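PDB 4M7O: iron-binding protein from Staphylococcus epidermidis, which probably binds iron, likely as a chelate, in a cleft between two lobes and serves as the substrate receptor of an uptake system. Local coordinates for residues K20-R24 / Q128-R132; L28-N32 / L84-Q89; N146-I151 / I264-K269; Q161-V167 / P214-T220; T247-T251 / D273-K277. All blocks are in the same frame, centred on the assembly; numbering follows the deposited sequence.

Contacts 1 and 2 lie in the N-terminal lobe, contacts 4 and 5 in the C-terminal lobe. Contact 3 lies between them, where helix 133-152 runs from one lobe to the other. The centres of contacts 1 and 4 are about 41 Å apart. Contacts 1 and 2 touch, L129 CD2 lying 3.9 Å from L84 CD1. Contacts 4 and 5 share the C-terminal sheet: L217 O and E250 N are 2.9 Å apart, a probable hydrogen bond. Contacts 3 and 5 both use helix 264-275. The centre of contact 3 is about 22 Å from that of contact 2 and about 19 Å from that of contact 4. In this family the ligand cleft lies between the lobes.

Contact 1. Residues K20-R24 / Q128-R132; sequences KKYHR and QLTDR
K21 reaches L129 because its side chain is stretched along its full length, starting with CG opposite the backbone N (chi1 -171°). Y22 takes the other course, with CG beside its own N (chi1 -63°), and its ring comes down next to the same leucine. Both side chains therefore converge on L129 O, a carbonyl at the C-terminal end of helix 116-129. K21 NZ donates a hydrogen bond to it of 3.0 Å. The ammonium lies 26° out of the carbonyl plane. A positive charge here probably suits the partial negative charge of a helix C-terminus.

The ring of Y22 presents its edge to this oxygen, with CE2 3.3 Å from L129 O and in line with the ring plane. Further out, Y22 OH lies 3.8 Å from L129 CD1, and the leucine side chain crosses the tyrosine at about a right angle. The aliphatic part of K21 also crosses D131, CD lying 4.1 Å from D131 CB. Water 1 adds a bridge. It accepts from K21 N at 3.2 Å and donates to T130 O at 2.9 Å.

Y22 and L129 both also pack on K106 of strand 106-110. The arrangement is a surface junction of an alpha/beta lobe: the segment leading into strand 25-27 is tied to the C-terminal end of a helix that flanks the parallel sheet.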
# COMPACT_ATOMS: atom_id res chain seq x y z
N LYS A 20 -18.14 14.98 15.09
CA LYS A 20 -19.47 15.57 15.02
C LYS A 20 -20.48 14.72 14.25
O LYS A 20 -21.60 14.52 14.71
CB LYS A 20 -19.40 16.98 14.42
CG LYS A 20 -18.47 17.93 15.14
CD LYS A 20 -18.34 19.24 14.39
N LYS A 21 -20.11 14.23 13.07
CA LYS A 21 -21.05 13.43 12.28
C LYS A 21 -21.16 11.98 12.76
O LYS A 21 -22.26 11.51 13.08
CB LYS A 21 -20.74 13.47 10.78
CG LYS A 21 -21.84 12.82 9.93
CD LYS A 21 -21.56 12.85 8.43
CE LYS A 21 -22.74 12.27 7.66
NZ LYS A 21 -22.38 11.91 6.26
N TYR A 22 -20.04 11.27 12.82
CA TYR A 22 -20.02 9.93 13.41
C TYR A 22 -19.24 9.99 14.73
O TYR A 22 -18.23 10.70 14.82
CB TYR A 22 -19.39 8.92 12.46
CG TYR A 22 -20.16 8.73 11.16
CD1 TYR A 22 -21.27 7.90 11.09
CD2 TYR A 22 -19.76 9.37 9.99
CE1 TYR A 22 -21.98 7.73 9.90
CE2 TYR A 22 -20.46 9.20 8.80
CZ TYR A 22 -21.55 8.38 8.76
OH TYR A 22 -22.25 8.21 7.58
N HIS A 23 -19.72 9.27 15.74
CA HIS A 23 -19.13 9.36 17.09
C HIS A 23 -18.44 8.09 17.52
O HIS A 23 -17.63 8.10 18.43
CB HIS A 23 -20.21 9.69 18.13
CG HIS A 23 -20.89 10.99 17.90
ND1 HIS A 23 -22.10 11.09 17.24
CD2 HIS A 23 -20.54 12.25 18.23
CE1 HIS A 23 -22.46 12.35 17.18
NE2 HIS A 23 -21.53 13.08 17.77
N ARG A 24 -18.79 6.98 16.86
CA ARG A 24 -18.28 5.68 17.25
C ARG A 24 -17.84 4.90 16.01
O ARG A 24 -18.56 4.03 15.52
CB ARG A 24 -19.35 4.91 18.04
CG ARG A 24 -19.76 5.61 19.33
CD ARG A 24 -20.70 4.71 20.16
NE ARG A 24 -20.01 3.51 20.62
CZ ARG A 24 -19.27 3.45 21.73
NH1 ARG A 24 -19.13 4.53 22.49
NH2 ARG A 24 -18.68 2.31 22.07
N GLN A 128 -15.43 13.49 2.83
CA GLN A 128 -16.82 13.84 2.55
C GLN A 128 -17.77 12.96 3.36
O GLN A 128 -18.84 13.42 3.77
CB GLN A 128 -17.12 13.72 1.06
CG GLN A 128 -18.56 14.08 0.71
CD GLN A 128 -18.74 14.32 -0.77
OE1 GLN A 128 -17.86 14.00 -1.57
NE2 GLN A 128 -19.89 14.88 -1.14
N LEU A 129 -17.38 11.72 3.59
CA LEU A 129 -18.19 10.78 4.35
C LEU A 129 -18.36 11.25 5.80
O LEU A 129 -19.46 11.19 6.34
CB LEU A 129 -17.54 9.38 4.31
CG LEU A 129 -18.09 8.32 5.26
CD1 LEU A 129 -19.53 7.97 4.93
CD2 LEU A 129 -17.22 7.07 5.27
N THR A 130 -17.28 11.74 6.39
CA THR A 130 -17.25 12.12 7.80
C THR A 130 -17.41 13.62 8.03
O THR A 130 -17.14 14.09 9.14
CB THR A 130 -15.91 11.75 8.45
OG1 THR A 130 -14.84 12.43 7.77
CG2 THR A 130 -15.67 10.26 8.36
N ASP A 131 -17.81 14.34 7.00
CA ASP A 131 -17.97 15.80 7.10
C ASP A 131 -16.69 16.45 7.62
O ASP A 131 -16.72 17.29 8.51
CB ASP A 131 -19.17 16.17 7.98
CG ASP A 131 -19.62 17.60 7.79
OD1 ASP A 131 -19.28 18.20 6.74
OD2 ASP A 131 -20.31 18.14 8.68
N ARG A 132 -15.55 16.04 7.07
CA ARG A 132 -14.27 16.64 7.41
C ARG A 132 -13.59 17.06 6.12
O ARG A 132 -12.40 16.81 5.94
CB ARG A 132 -13.40 15.64 8.18
CG ARG A 132 -14.06 15.11 9.44
CD ARG A 132 -14.17 16.19 10.50
NE ARG A 132 -12.87 16.47 11.09
CZ ARG A 132 -12.62 17.46 11.94
NH1 ARG A 132 -13.58 18.28 12.32
NH2 ARG A 132 -11.39 17.62 12.42
O HOH W 1 -17.86 15.78 11.36

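Contact 2. Residues L28-N32 / L84-Q89; sequences LIPSN and LAHESQ
N32 lies across L84, and its side chain can be followed outward atom by atom. CB is 4.1 Å from L84 CD2. CG, anti to the carbonyl carbon (chi1 -78°), turns the amide toward the strand and rests 3.9 Å from L84 CG. At the tip, ND2 serves two successive carbonyls of the strand. Its bond to A85 O is 3.0 Å long, and this oxygen lies in the amide plane of N32. The amide nitrogen itself stands above the A85 carbonyl plane, 70° out of it. The second bond, from N32 ND2 to L84 O at 2.9 Å, is weak. The other tip atom, OD1, faces the edge of the H86 ring.

L84 O also accepts L28 N, in a nearly straight bond of 3.1 Å. Q89 closes the contact from the other end. Its NE2 donates to L28 O at 2.8 Å, while its OE1 receives H86 N, so both ends of the amide are held and its rotation is fixed. I29 CD1 lies 3.7 Å from H86 CB. The ring's ND1 is hydrogen-bonded to S88 OG.

Strands 25-27 and 82-86 are neighbours in the parallel sheet, and the first runs on into helix 30-38. L28 and A85 meet L97 of helix 94-102. N32 and L84 instead meet I126 of helix 116-129, and both also touch V110 of strand 106-110.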
# COMPACT_ATOMS: atom_id res chain seq x y z
N LEU A 28 -11.07 -0.73 10.11
CA LEU A 28 -10.65 -2.12 9.93
C LEU A 28 -9.39 -2.35 9.10
O LEU A 28 -9.01 -3.51 8.84
CB LEU A 28 -11.80 -2.96 9.35
CG LEU A 28 -12.97 -3.15 10.33
CD1 LEU A 28 -13.98 -4.18 9.80
CD2 LEU A 28 -12.45 -3.54 11.69
N ILE A 29 -8.72 -1.27 8.69
CA ILE A 29 -7.46 -1.42 7.97
C ILE A 29 -6.57 -0.23 8.34
O ILE A 29 -7.07 0.87 8.54
CB ILE A 29 -7.70 -1.58 6.43
CG1 ILE A 29 -6.51 -2.27 5.73
CG2 ILE A 29 -8.02 -0.23 5.78
CD1 ILE A 29 -6.86 -2.99 4.44
N PRO A 30 -5.25 -0.46 8.49
CA PRO A 30 -4.44 0.64 9.02
C PRO A 30 -4.49 1.93 8.19
O PRO A 30 -4.54 2.98 8.81
CB PRO A 30 -3.03 0.05 9.07
CG PRO A 30 -3.27 -1.45 9.24
CD PRO A 30 -4.47 -1.71 8.36
N SER A 31 -4.50 1.87 6.86
CA SER A 31 -4.57 3.11 6.08
C SER A 31 -5.79 3.97 6.45
O SER A 31 -5.68 5.19 6.62
CB SER A 31 -4.53 2.84 4.57
OG SER A 31 -5.48 1.87 4.20
N ASN A 32 -6.95 3.33 6.59
CA ASN A 32 -8.16 4.00 7.08
C ASN A 32 -7.92 4.69 8.42
O ASN A 32 -8.28 5.86 8.60
CB ASN A 32 -9.32 3.00 7.22
CG ASN A 32 -9.96 2.66 5.89
OD1 ASN A 32 -9.56 3.18 4.84
ND2 ASN A 32 -10.96 1.78 5.92
N LEU A 84 -15.53 1.55 8.95
CA LEU A 84 -14.81 2.00 7.77
C LEU A 84 -13.84 0.91 7.36
O LEU A 84 -12.75 0.76 7.95
CB LEU A 84 -14.09 3.31 8.09
CG LEU A 84 -13.46 4.02 6.90
CD1 LEU A 84 -14.52 4.32 5.86
CD2 LEU A 84 -12.75 5.30 7.35
N ALA A 85 -14.22 0.14 6.35
CA ALA A 85 -13.42 -0.99 5.89
C ALA A 85 -12.79 -0.67 4.53
O ALA A 85 -12.85 0.46 4.06
CB ALA A 85 -14.26 -2.26 5.81
N HIS A 86 -12.23 -1.69 3.90
CA HIS A 86 -11.47 -1.51 2.67
C HIS A 86 -11.99 -2.45 1.59
O HIS A 86 -12.44 -3.56 1.92
CB HIS A 86 -10.01 -1.83 2.95
CG HIS A 86 -9.05 -1.23 1.98
ND1 HIS A 86 -8.38 -1.98 1.04
CD2 HIS A 86 -8.62 0.05 1.82
CE1 HIS A 86 -7.58 -1.19 0.34
NE2 HIS A 86 -7.71 0.04 0.79
N GLU A 87 -11.94 -2.03 0.33
CA GLU A 87 -12.38 -2.87 -0.78
C GLU A 87 -11.70 -4.23 -0.75
O GLU A 87 -12.32 -5.24 -1.06
CB GLU A 87 -12.13 -2.18 -2.13
CG GLU A 87 -12.74 -2.90 -3.33
CD GLU A 87 -12.34 -2.29 -4.66
OE1 GLU A 87 -11.66 -1.23 -4.67
OE2 GLU A 87 -12.70 -2.87 -5.71
N SER A 88 -10.44 -4.28 -0.33
CA SER A 88 -9.71 -5.56 -0.31
C SER A 88 -10.30 -6.59 0.66
O SER A 88 -9.93 -7.76 0.62
CB SER A 88 -8.22 -5.33 0.02
OG SER A 88 -8.07 -4.72 1.30
N GLN A 89 -11.23 -6.14 1.51
CA GLN A 89 -11.81 -6.97 2.57
C GLN A 89 -13.24 -7.42 2.29
O GLN A 89 -13.82 -8.13 3.11
CB GLN A 89 -11.81 -6.20 3.91
CG GLN A 89 -10.42 -5.86 4.42
CD GLN A 89 -10.45 -4.87 5.57
OE1 GLN A 89 -11.22 -3.90 5.57
NE2 GLN A 89 -9.59 -5.10 6.56

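Contact 3. Residues N146-I151 / I264-K269; sequences NVDKII and IDEGLK
I150 is the main bump on segment 146-151. It fits against the flank of segment 264-269 formed by D265, L268 and K269. With CG1 anti to the carbonyl carbon (chi1 -54°) and CG2 anti to the backbone N, both branches land on the D265 and K269 flank. Its CG2 presses on the backbone, 3.8 Å from K269 CA. CD1 lies 3.9 Å from K269 CB, and the two side chains cross at about a right angle before the lysine leads away.

L268 answers from the other side. Its CD2 enters the hollow bounded by V147, I150 and I151, 3.9 Å from V147 CG1 and 4.0 Å from I150 CB. V147 CG2 in turn meets I264 CD1 at 4.0 Å.

At the N-terminal end of the two segments the fit is closer. V147 and D265 have the nearest CA atoms, 4.8 Å apart. D265 CB lies against N146 CB, and D265 CG is 3.6 Å from N146 CB. No direct hydrogen bond joins the segments, but water 2 donates to both N146 O and D265 OD2.

The axes of the two short segments run nearly parallel, 12° apart and 8.8 Å at their closest. Y120 of helix 116-129 touches V147 and I264. Helix 181-188 adds F181 on I264, M185 on L268 and K188 on I151.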
# COMPACT_ATOMS: atom_id res chain seq x y z
N ASN A 146 4.78 16.61 0.20
CA ASN A 146 5.82 15.67 0.57
C ASN A 146 6.20 14.75 -0.57
O ASN A 146 7.38 14.43 -0.75
CB ASN A 146 5.39 14.85 1.79
CG ASN A 146 5.15 15.72 3.00
OD1 ASN A 146 5.81 16.74 3.18
ND2 ASN A 146 4.20 15.32 3.84
N VAL A 147 5.21 14.32 -1.35
CA VAL A 147 5.45 13.47 -2.50
C VAL A 147 6.26 14.23 -3.54
O VAL A 147 7.27 13.73 -4.03
CB VAL A 147 4.13 12.95 -3.11
CG1 VAL A 147 4.37 12.28 -4.44
CG2 VAL A 147 3.43 11.98 -2.14
N ASP A 148 5.83 15.45 -3.86
CA ASP A 148 6.52 16.27 -4.85
C ASP A 148 7.96 16.55 -4.47
O ASP A 148 8.82 16.70 -5.34
CB ASP A 148 5.78 17.60 -5.06
CG ASP A 148 4.38 17.41 -5.64
OD1 ASP A 148 4.04 16.26 -6.01
OD2 ASP A 148 3.63 18.41 -5.72
N LYS A 149 8.23 16.61 -3.17
CA LYS A 149 9.59 16.76 -2.68
C LYS A 149 10.45 15.54 -3.05
O LYS A 149 11.57 15.71 -3.52
CB LYS A 149 9.57 16.96 -1.17
CG LYS A 149 10.88 17.39 -0.56
CD LYS A 149 10.67 17.85 0.88
N ILE A 150 9.93 14.33 -2.85
CA ILE A 150 10.66 13.12 -3.24
C ILE A 150 10.86 13.03 -4.77
O ILE A 150 11.96 12.74 -5.25
CB ILE A 150 9.96 11.82 -2.75
CG1 ILE A 150 9.72 11.86 -1.23
CG2 ILE A 150 10.78 10.58 -3.12
CD1 ILE A 150 10.94 12.21 -0.41
N ILE A 151 9.78 13.26 -5.52
CA ILE A 151 9.85 13.31 -6.98
C ILE A 151 10.90 14.30 -7.43
O ILE A 151 11.69 14.01 -8.33
CB ILE A 151 8.48 13.70 -7.59
CG1 ILE A 151 7.44 12.61 -7.31
CG2 ILE A 151 8.62 13.96 -9.08
CD1 ILE A 151 6.06 12.93 -7.84
N ILE A 264 2.55 7.91 2.32
CA ILE A 264 3.03 7.38 1.04
C ILE A 264 4.35 7.98 0.57
O ILE A 264 5.07 7.36 -0.21
CB ILE A 264 2.06 7.60 -0.13
CG1 ILE A 264 1.34 8.93 0.02
CG2 ILE A 264 1.10 6.44 -0.28
CD1 ILE A 264 0.55 9.32 -1.20
N ASP A 265 4.64 9.21 1.00
CA ASP A 265 5.88 9.85 0.58
C ASP A 265 7.08 9.06 1.11
O ASP A 265 8.11 8.95 0.45
CB ASP A 265 5.95 11.31 1.05
CG ASP A 265 6.05 11.43 2.56
OD1 ASP A 265 5.08 11.07 3.24
OD2 ASP A 265 7.10 11.89 3.06
N GLU A 266 6.93 8.50 2.31
CA GLU A 266 7.99 7.71 2.90
C GLU A 266 8.22 6.43 2.08
O GLU A 266 9.36 6.06 1.79
CB GLU A 266 7.69 7.42 4.37
CG GLU A 266 7.46 8.72 5.17
CD GLU A 266 6.96 8.48 6.59
OE1 GLU A 266 6.85 7.30 7.00
OE2 GLU A 266 6.68 9.49 7.29
N GLY A 267 7.13 5.78 1.67
CA GLY A 267 7.23 4.62 0.80
C GLY A 267 7.88 4.96 -0.53
O GLY A 267 8.78 4.25 -0.99
N LEU A 268 7.45 6.06 -1.14
CA LEU A 268 8.04 6.51 -2.39
C LEU A 268 9.52 6.81 -2.22
O LEU A 268 10.32 6.54 -3.12
CB LEU A 268 7.32 7.76 -2.91
CG LEU A 268 7.71 8.22 -4.31
CD1 LEU A 268 7.21 7.21 -5.33
CD2 LEU A 268 7.16 9.59 -4.62
N LYS A 269 9.89 7.35 -1.06
CA LYS A 269 11.29 7.67 -0.79
C LYS A 269 12.15 6.42 -0.70
O LYS A 269 13.30 6.42 -1.14
CB LYS A 269 11.43 8.46 0.51
CG LYS A 269 12.85 8.96 0.77
CD LYS A 269 12.96 9.59 2.15
CE LYS A 269 14.35 10.14 2.40
NZ LYS A 269 14.41 10.84 3.72
O HOH W 2 8.80 13.82 1.75

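Contact 4. Residues Q161-V167 / P214-T220; sequences QEVFMEV and PDILIST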
# COMPACT_ATOMS: atom_id res chain seq x y z
N GLN A 161 16.71 3.93 -16.32
CA GLN A 161 16.85 2.63 -15.67
C GLN A 161 15.58 1.78 -15.65
O GLN A 161 14.50 2.27 -15.31
CB GLN A 161 17.35 2.81 -14.23
CG GLN A 161 18.83 3.12 -14.14
CD GLN A 161 19.25 3.31 -12.71
OE1 GLN A 161 20.23 2.71 -12.25
NE2 GLN A 161 18.51 4.14 -11.98
N GLU A 162 15.74 0.50 -16.00
CA GLU A 162 14.62 -0.44 -16.04
C GLU A 162 14.55 -1.34 -14.79
O GLU A 162 15.51 -2.04 -14.44
CB GLU A 162 14.64 -1.28 -17.33
CG GLU A 162 14.77 -0.43 -18.60
CD GLU A 162 13.99 -1.00 -19.78
OE1 GLU A 162 13.79 -0.26 -20.77
OE2 GLU A 162 13.57 -2.17 -19.71
N VAL A 163 13.40 -1.33 -14.13
CA VAL A 163 13.24 -1.97 -12.83
C VAL A 163 12.28 -3.14 -12.91
O VAL A 163 11.18 -3.02 -13.47
CB VAL A 163 12.70 -0.97 -11.82
CG1 VAL A 163 12.51 -1.64 -10.46
CG2 VAL A 163 13.63 0.25 -11.71
N PHE A 164 12.70 -4.28 -12.37
CA PHE A 164 11.83 -5.44 -12.28
C PHE A 164 11.30 -5.53 -10.85
O PHE A 164 12.08 -5.58 -9.89
CB PHE A 164 12.60 -6.72 -12.65
CG PHE A 164 11.82 -7.98 -12.41
CD1 PHE A 164 10.79 -8.35 -13.26
CD2 PHE A 164 12.10 -8.80 -11.33
CE1 PHE A 164 10.06 -9.50 -13.04
CE2 PHE A 164 11.36 -9.96 -11.11
CZ PHE A 164 10.35 -10.31 -11.96
N MSE A 165 9.98 -5.51 -10.71
CA MSE A 165 9.35 -5.62 -9.39
C MSE A 165 8.93 -7.07 -9.22
O MSE A 165 8.08 -7.58 -9.96
CB MSE A 165 8.12 -4.72 -9.30
CG MSE A 165 8.35 -3.27 -9.65
SE MSE A 165 9.39 -2.29 -8.32
CE MSE A 165 8.26 -2.60 -6.77
N GLU A 166 9.52 -7.75 -8.25
CA GLU A 166 9.16 -9.13 -8.00
C GLU A 166 8.16 -9.18 -6.84
O GLU A 166 8.54 -8.92 -5.69
CB GLU A 166 10.41 -9.93 -7.64
CG GLU A 166 10.14 -11.40 -7.43
CD GLU A 166 11.41 -12.22 -7.47
OE1 GLU A 166 12.41 -11.76 -8.07
OE2 GLU A 166 11.41 -13.34 -6.91
N VAL A 167 6.90 -9.47 -7.13
CA VAL A 167 5.88 -9.39 -6.07
C VAL A 167 5.49 -10.75 -5.49
O VAL A 167 4.76 -10.83 -4.52
CB VAL A 167 4.61 -8.64 -6.50
CG1 VAL A 167 4.97 -7.23 -6.94
CG2 VAL A 167 3.87 -9.39 -7.61
N PRO A 214 16.59 -6.45 -16.79
CA PRO A 214 16.42 -5.27 -15.93
C PRO A 214 17.74 -4.80 -15.31
O PRO A 214 18.68 -5.60 -15.18
CB PRO A 214 15.47 -5.75 -14.82
CG PRO A 214 15.58 -7.25 -14.85
CD PRO A 214 15.87 -7.63 -16.26
N ASP A 215 17.82 -3.51 -14.98
CA ASP A 215 19.02 -2.95 -14.38
C ASP A 215 18.94 -3.06 -12.86
O ASP A 215 19.94 -2.97 -12.17
CB ASP A 215 19.15 -1.49 -14.80
CG ASP A 215 19.11 -1.31 -16.31
OD1 ASP A 215 19.93 -1.94 -17.02
OD2 ASP A 215 18.24 -0.55 -16.80
N ILE A 216 17.73 -3.25 -12.34
CA ILE A 216 17.52 -3.31 -10.90
C ILE A 216 16.44 -4.36 -10.62
O ILE A 216 15.43 -4.39 -11.33
CB ILE A 216 17.02 -1.95 -10.36
CG1 ILE A 216 17.94 -0.81 -10.84
CG2 ILE A 216 16.90 -1.97 -8.85
CD1 ILE A 216 17.51 0.56 -10.38
N LEU A 217 16.65 -5.21 -9.62
CA LEU A 217 15.61 -6.14 -9.16
C LEU A 217 15.14 -5.68 -7.79
O LEU A 217 15.96 -5.39 -6.90
CB LEU A 217 16.14 -7.57 -9.04
CG LEU A 217 16.99 -8.12 -10.20
CD1 LEU A 217 17.44 -9.57 -9.93
CD2 LEU A 217 16.19 -8.07 -11.49
N ILE A 218 13.83 -5.58 -7.60
CA ILE A 218 13.31 -5.24 -6.28
C ILE A 218 12.23 -6.23 -5.91
O ILE A 218 11.19 -6.29 -6.57
CB ILE A 218 12.70 -3.83 -6.25
CG1 ILE A 218 13.72 -2.80 -6.72
CG2 ILE A 218 12.16 -3.50 -4.84
CD1 ILE A 218 13.28 -1.38 -6.58
N SER A 219 12.47 -7.01 -4.85
CA SER A 219 11.44 -7.89 -4.32
C SER A 219 10.57 -7.16 -3.30
O SER A 219 11.08 -6.44 -2.44
CB SER A 219 12.07 -9.09 -3.63
OG SER A 219 11.11 -9.69 -2.77
N THR A 220 9.26 -7.34 -3.40
CA THR A 220 8.36 -6.61 -2.50
C THR A 220 7.75 -7.50 -1.44
O THR A 220 6.72 -7.18 -0.87
CB THR A 220 7.24 -5.92 -3.28
OG1 THR A 220 6.43 -6.91 -3.94
CG2 THR A 220 7.84 -5.00 -4.32
O HOH W 3 4.57 -8.70 -2.62
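M165 and I218 lie side by side and point the same way, SE resting 4.2 Å from I218 CB. The selenomethionine chain is bent at chi2 and chi3, and this turns its CE across T220 at about a right angle. CE and T220 CG2 are tightly packed at 3.5 Å. On the same face V163 slants over two isoleucines, CG1 meeting I218 CD1 and CG2 meeting I216 CD1.

The opposite face carries F164, whose CB sits 3.7 Å from P214 CB. L217 crosses the phenylalanine at a slant, with CD2 4.0 Å from F164 CB. E166 also points to this face, where its OE1 is hydrogen-bonded to Y228 OH and its OE2 forms a salt bridge with R235.

These are two neighbouring parallel strands of the mixed sheet in the C-terminal lobe. Their ladder includes F164 N to I216 O and I218 N to F164 O. Helix 225-234 packs on the L217 face, and helix 181-188 on the M165 face.

At the strand entrance D215 turns its carboxylate back to E162. Its OD2 takes E162 N in a 2.8 Å bond at 174°, on the anti side, while E162 O accepts both D215 N and I216 N. D215 OD1 is held by N242.

Contact 5. Residues T247-T251 / D273-K277; sequences TRIET and DDIYK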
# COMPACT_ATOMS: atom_id res chain seq x y z
N THR A 247 25.00 -5.67 -9.00
CA THR A 247 24.57 -5.81 -7.61
C THR A 247 23.50 -4.77 -7.26
O THR A 247 23.63 -4.05 -6.28
CB THR A 247 25.75 -5.73 -6.63
OG1 THR A 247 26.86 -6.44 -7.18
CG2 THR A 247 25.39 -6.35 -5.30
N ARG A 248 22.47 -4.69 -8.09
CA ARG A 248 21.35 -3.81 -7.80
C ARG A 248 20.17 -4.71 -7.48
O ARG A 248 19.19 -4.78 -8.23
CB ARG A 248 21.03 -2.91 -9.00
CG ARG A 248 22.22 -2.09 -9.52
CD ARG A 248 22.69 -1.03 -8.54
NE ARG A 248 21.59 -0.20 -8.07
CZ ARG A 248 21.05 0.81 -8.77
NH1 ARG A 248 20.05 1.51 -8.25
NH2 ARG A 248 21.50 1.10 -9.98
N ILE A 249 20.31 -5.43 -6.37
CA ILE A 249 19.30 -6.37 -5.88
C ILE A 249 18.81 -5.86 -4.54
O ILE A 249 19.58 -5.81 -3.58
CB ILE A 249 19.94 -7.76 -5.69
CG1 ILE A 249 20.48 -8.29 -7.01
CG2 ILE A 249 18.95 -8.76 -5.13
CD1 ILE A 249 21.24 -9.58 -6.85
N GLU A 250 17.54 -5.45 -4.46
CA GLU A 250 17.02 -4.83 -3.24
C GLU A 250 15.71 -5.48 -2.81
O GLU A 250 15.06 -6.16 -3.60
CB GLU A 250 16.80 -3.33 -3.44
CG GLU A 250 17.94 -2.59 -4.12
CD GLU A 250 19.12 -2.32 -3.20
OE1 GLU A 250 18.96 -2.42 -1.96
OE2 GLU A 250 20.22 -2.01 -3.71
N THR A 251 15.34 -5.27 -1.55
CA THR A 251 14.06 -5.77 -1.06
C THR A 251 13.30 -4.67 -0.38
O THR A 251 13.89 -3.77 0.22
CB THR A 251 14.22 -6.88 -0.04
OG1 THR A 251 14.85 -6.35 1.13
CG2 THR A 251 15.07 -7.99 -0.61
N ASP A 273 15.44 5.56 -3.10
CA ASP A 273 16.79 5.29 -2.63
C ASP A 273 17.30 3.91 -3.06
O ASP A 273 18.48 3.62 -2.92
CB ASP A 273 16.89 5.46 -1.10
CG ASP A 273 16.63 6.90 -0.64
OD1 ASP A 273 16.64 7.84 -1.47
OD2 ASP A 273 16.42 7.11 0.58
N ASP A 274 16.41 3.06 -3.58
CA ASP A 274 16.82 1.76 -4.14
C ASP A 274 17.15 1.88 -5.63
O ASP A 274 17.91 1.09 -6.18
CB ASP A 274 15.73 0.70 -3.94
CG ASP A 274 15.64 0.22 -2.49
OD1 ASP A 274 16.59 0.45 -1.72
OD2 ASP A 274 14.62 -0.40 -2.13
N ILE A 275 16.57 2.89 -6.27
CA ILE A 275 16.74 3.11 -7.70
C ILE A 275 17.90 4.07 -7.94
O ILE A 275 18.68 3.90 -8.88
CB ILE A 275 15.44 3.69 -8.30
CG1 ILE A 275 14.31 2.65 -8.18
CG2 ILE A 275 15.63 4.07 -9.75
CD1 ILE A 275 12.95 3.20 -8.54
N TYR A 276 18.04 5.05 -7.06
CA TYR A 276 19.08 6.05 -7.18
C TYR A 276 19.99 5.99 -5.95
O TYR A 276 19.71 6.62 -4.93
CB TYR A 276 18.46 7.44 -7.37
CG TYR A 276 17.49 7.48 -8.55
CD1 TYR A 276 17.95 7.51 -9.85
CD2 TYR A 276 16.11 7.48 -8.34
CE1 TYR A 276 17.07 7.54 -10.93
CE2 TYR A 276 15.22 7.51 -9.42
CZ TYR A 276 15.72 7.54 -10.71
OH TYR A 276 14.86 7.57 -11.79
N LYS A 277 21.07 5.21 -6.05
CA LYS A 277 22.05 5.07 -4.97
C LYS A 277 23.03 6.24 -4.95
O LYS A 277 22.80 7.26 -5.60
CB LYS A 277 22.82 3.75 -5.09
CG LYS A 277 22.01 2.49 -4.82
CD LYS A 277 21.73 2.30 -3.33
CE LYS A 277 21.10 0.93 -3.07
NZ LYS A 277 20.65 0.72 -1.66
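The CA atoms of E250 and D274 are the nearest pair across the contact, 6.7 Å apart, where strand 249-251 passes the C-terminal end of helix 264-275. This is a strand-to-helix packing in the alpha/beta C-terminal lobe. The strand runs beside strand 216-219 in the mixed sheet.

R248 makes the main polar link. Its chain is bent at chi2 and chi3 (-67° and -51°), which brings the guanidinium round to the helix end. There one nitrogen, NH1, donates to two successive carbonyls. The bond from R248 NH1 to I275 O is 2.8 Å and lies in the guanidinium plane, but it comes from above the carbonyl, 63° out of its plane. R248 NH1 to D274 O is 3.0 Å. Such a positive group probably offsets the partial negative charge of the helix end. NH2 is held by Q161 OE1, and Q161 NE2 also binds I275 O. R248 NE is buried by the contact and has no partner.

E250 crosses D274 at a slant, its CB 3.9 Å from D274 CG. The two carboxylates are nearly parallel, and E250 OE1 stands 3.7 Å from D274 OD1. They probably raise each other's pKa, which K277 probably offsets in part. The lysine comes from the opposite direction to form a salt bridge, with K277 NZ 3.4 Å from E250 OE2 and CE 3.1 Å from the same oxygen.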